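Hypothetical protein TTHA1606 (PDB 2YYB) is of unknown function but belongs to the GTP cyclohydrolase I type 2/NIF3 family and probably binds divalent metal cations. Local coordinates at residues Leu28-Lys33 with Ile91-Ala96. Sequence-based numbering, arbitrary orientation.
Sequences LQVEGK and INLYAA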
ATOM      1  N   LEU A  28     -10.549 -26.509   5.440  1.00 35.69           N
ATOM      2  CA  LEU A  28      -9.823 -27.454   6.278  1.00 36.13           C
ATOM      3  C   LEU A  28      -8.508 -26.831   6.726  1.00 36.12           C
ATOM      4  O   LEU A  28      -7.620 -26.610   5.912  1.00 37.47           O
ATOM      5  CB  LEU A  28      -9.534 -28.754   5.512  1.00 34.17           C
ATOM      6  CG  LEU A  28      -8.814 -29.866   6.286  1.00 33.30           C
ATOM      7  CD1 LEU A  28      -9.693 -30.432   7.391  1.00 31.62           C
ATOM      8  CD2 LEU A  28      -8.447 -30.964   5.322  1.00 33.33           C
ATOM      9  N   GLN A  29      -8.374 -26.560   8.020  1.00 35.28           N
ATOM     10  CA  GLN A  29      -7.153 -25.952   8.532  1.00 34.46           C
ATOM     11  C   GLN A  29      -6.134 -26.978   8.991  1.00 33.28           C
ATOM     12  O   GLN A  29      -4.947 -26.738   8.884  1.00 34.13           O
ATOM     13  CB  GLN A  29      -7.466 -24.999   9.690  1.00 34.94           C
ATOM     14  CG  GLN A  29      -8.459 -23.910   9.345  1.00 33.71           C
ATOM     15  CD  GLN A  29      -8.379 -22.723  10.303  1.00 34.08           C
ATOM     16  OE1 GLN A  29      -8.219 -22.898  11.517  1.00 30.39           O
ATOM     17  NE2 GLN A  29      -8.503 -21.511   9.759  1.00 30.56           N
ATOM     18  N   VAL A  30      -6.594 -28.104   9.530  1.00 32.25           N
ATOM     19  CA  VAL A  30      -5.683 -29.156   9.969  1.00 29.93           C
ATOM     20  C   VAL A  30      -6.254 -30.495   9.555  1.00 30.65           C
ATOM     21  O   VAL A  30      -7.406 -30.815   9.847  1.00 30.70           O
ATOM     22  CB  VAL A  30      -5.453 -29.148  11.506  1.00 30.17           C
ATOM     23  CG1 VAL A  30      -4.485 -30.264  11.891  1.00 27.94           C
ATOM     24  CG2 VAL A  30      -4.891 -27.805  11.952  1.00 27.75           C
ATOM     25  N   GLU A  31      -5.441 -31.274   8.857  1.00 31.15           N
ATOM     26  CA  GLU A  31      -5.854 -32.579   8.366  1.00 31.25           C
ATOM     27  C   GLU A  31      -5.789 -33.656   9.461  1.00 32.00           C
ATOM     28  O   GLU A  31      -4.927 -33.607  10.334  1.00 31.60           O
ATOM     29  CB  GLU A  31      -4.976 -32.944   7.168  1.00 30.62           C
ATOM     30  CG  GLU A  31      -5.247 -34.302   6.532  1.00 29.86           C
ATOM     31  CD  GLU A  31      -4.202 -34.644   5.473  1.00 29.09           C
ATOM     32  OE1 GLU A  31      -4.197 -33.991   4.410  1.00 28.37           O
ATOM     33  OE2 GLU A  31      -3.373 -35.550   5.709  1.00 28.30           O
ATOM     34  N   GLY A  32      -6.733 -34.604   9.403  1.00 33.74           N
ATOM     35  CA  GLY A  32      -6.828 -35.711  10.350  1.00 31.42           C
ATOM     36  C   GLY A  32      -7.199 -36.992   9.609  1.00 31.89           C
ATOM     37  O   GLY A  32      -6.834 -37.153   8.442  1.00 31.75           O
ATOM     38  N   LYS A  33      -7.926 -37.895  10.266  1.00 31.64           N
ATOM     39  CA  LYS A  33      -8.340 -39.167   9.663  1.00 32.90           C
ATOM     40  C   LYS A  33      -9.056 -38.987   8.331  1.00 34.56           C
ATOM     41  O   LYS A  33      -9.837 -38.042   8.154  1.00 34.66           O
ATOM     42  CB  LYS A  33      -9.331 -39.908  10.561  1.00 35.47           C
ATOM     43  CG  LYS A  33      -8.862 -40.312  11.912  1.00 36.61           C
ATOM     44  CD  LYS A  33     -10.067 -40.714  12.749  1.00 36.32           C
ATOM     45  CE  LYS A  33      -9.613 -41.047  14.159  1.00 40.21           C
ATOM     46  NZ  LYS A  33     -10.737 -41.259  15.125  1.00 43.75           N
ATOM     47  N   ILE A  91      -7.961 -35.898  14.513  1.00 29.61           N
ATOM     48  CA  ILE A  91      -9.033 -34.920  14.356  1.00 29.74           C
ATOM     49  C   ILE A  91      -8.817 -33.947  13.195  1.00 29.77           C
ATOM     50  O   ILE A  91      -7.751 -33.349  13.071  1.00 31.03           O
ATOM     51  CB  ILE A  91      -9.194 -34.112  15.664  1.00 29.41           C
ATOM     52  CG1 ILE A  91      -9.527 -35.067  16.806  1.00 27.16           C
ATOM     53  CG2 ILE A  91     -10.260 -33.007  15.485  1.00 30.89           C
ATOM     54  CD1 ILE A  91      -9.451 -34.464  18.195  1.00 26.14           C
ATOM     55  N   ASN A  92      -9.828 -33.809  12.342  1.00 28.46           N
ATOM     56  CA  ASN A  92      -9.760 -32.878  11.222  1.00 28.33           C
ATOM     57  C   ASN A  92     -10.303 -31.559  11.767  1.00 28.59           C
ATOM     58  O   ASN A  92     -11.300 -31.561  12.492  1.00 28.86           O
ATOM     59  CB  ASN A  92     -10.662 -33.325  10.070  1.00 27.33           C
ATOM     60  CG  ASN A  92     -10.159 -34.560   9.364  1.00 28.09           C
ATOM     61  OD1 ASN A  92      -9.153 -34.539   8.646  1.00 27.62           O
ATOM     62  ND2 ASN A  92     -10.873 -35.652   9.549  1.00 29.61           N
ATOM     63  N   LEU A  93      -9.645 -30.445  11.438  1.00 27.36           N
ATOM     64  CA  LEU A  93     -10.087 -29.123  11.889  1.00 24.60           C
ATOM     65  C   LEU A  93     -10.543 -28.349  10.678  1.00 25.47           C
ATOM     66  O   LEU A  93      -9.734 -28.081   9.779  1.00 24.40           O
ATOM     67  CB  LEU A  93      -8.959 -28.331  12.557  1.00 20.85           C
ATOM     68  CG  LEU A  93      -9.477 -27.037  13.199  1.00 19.35           C
ATOM     69  CD1 LEU A  93     -10.467 -27.382  14.306  1.00 16.25           C
ATOM     70  CD2 LEU A  93      -8.337 -26.216  13.754  1.00 19.09           C
ATOM     71  N   TYR A  94     -11.835 -28.014  10.659  1.00 25.48           N
ATOM     72  CA  TYR A  94     -12.449 -27.258   9.568  1.00 27.29           C
ATOM     73  C   TYR A  94     -12.962 -25.922  10.143  1.00 30.03           C
ATOM     74  O   TYR A  94     -13.804 -25.894  11.063  1.00 31.95           O
ATOM     75  CB  TYR A  94     -13.615 -28.047   8.960  1.00 26.25           C
ATOM     76  CG  TYR A  94     -14.206 -27.403   7.729  1.00 27.30           C
ATOM     77  CD1 TYR A  94     -13.703 -27.687   6.470  1.00 29.59           C
ATOM     78  CD2 TYR A  94     -15.241 -26.480   7.827  1.00 28.39           C
ATOM     79  CE1 TYR A  94     -14.218 -27.066   5.317  1.00 33.44           C
ATOM     80  CE2 TYR A  94     -15.767 -25.854   6.698  1.00 31.51           C
ATOM     81  CZ  TYR A  94     -15.254 -26.153   5.439  1.00 33.49           C
ATOM     82  OH  TYR A  94     -15.794 -25.584   4.301  1.00 34.08           O
ATOM     83  N   ALA A  95     -12.464 -24.815   9.610  1.00 30.48           N
ATOM     84  CA  ALA A  95     -12.870 -23.510  10.113  1.00 32.92           C
ATOM     85  C   ALA A  95     -13.746 -22.754   9.105  1.00 34.41           C
ATOM     86  O   ALA A  95     -13.473 -22.760   7.899  1.00 34.74           O
ATOM     87  CB  ALA A  95     -11.609 -22.678  10.489  1.00 30.40           C
ATOM     88  N   ALA A  96     -14.801 -22.120   9.613  1.00 35.59           N
ATOM     89  CA  ALA A  96     -15.733 -21.344   8.784  1.00 38.59           C
ATOM     90  C   ALA A  96     -16.055 -20.033   9.506  1.00 40.15           C
ATOM     91  O   ALA A  96     -16.834 -20.016  10.460  1.00 38.16           O
ATOM     92  CB  ALA A  96     -17.018 -22.142   8.535  1.00 37.63           C
TER
HETATM   93  O   HOH W   1      -5.013 -34.021  12.962  1.00 18.70           O
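Leu93 O takes two backbone N-H groups from the neighbouring strand, those of Gln29 and Val30. The Val30 N bond, 3.1 Å to Leu93 O, is nearly straight at 168° and meets a carbonyl lone pair; the one from Gln29 N is more bent, its donor tilted out of the carbonyl plane. Leu93 N returns a bond of 2.8 Å to Val30 O, and on the same face of the sheet the CB atoms of Val30 and Leu93 pack together at 3.8 Å, both side chains touching Leu86 of helix 77-88. Leu28, its CG anti to the backbone N (chi1 -178°), lays CD1 alongside the carbonyl of Leu93, while its CB lies near CD1 of Tyr94. The amide of Gln29 passes over the methyl of Ala95; its NE2 bonds to Leu25 O and its OE1 to Leu67 N. Where the first chain segment leaves its strand after Val30, Asn92 of the partner strand bridges to the loop: ND2 gives Lys33 O a straight bond of 3.0 Å lying in the amide plane, with Asp59 O as a further partner, whereas OD1 accepts from Gly32 N in a poorly aligned bond, the donor above the carbonyl plane. A water links Glu31 O to Ile91 O. With two residues set opposite one, this is a classic beta bulge, by which strand 27-30 joins strand 92-95 antiparallel at the edge, within this chain, of an otherwise parallel sheet; backbone bonds from Gln29 and Glu31 continue to a second subunit.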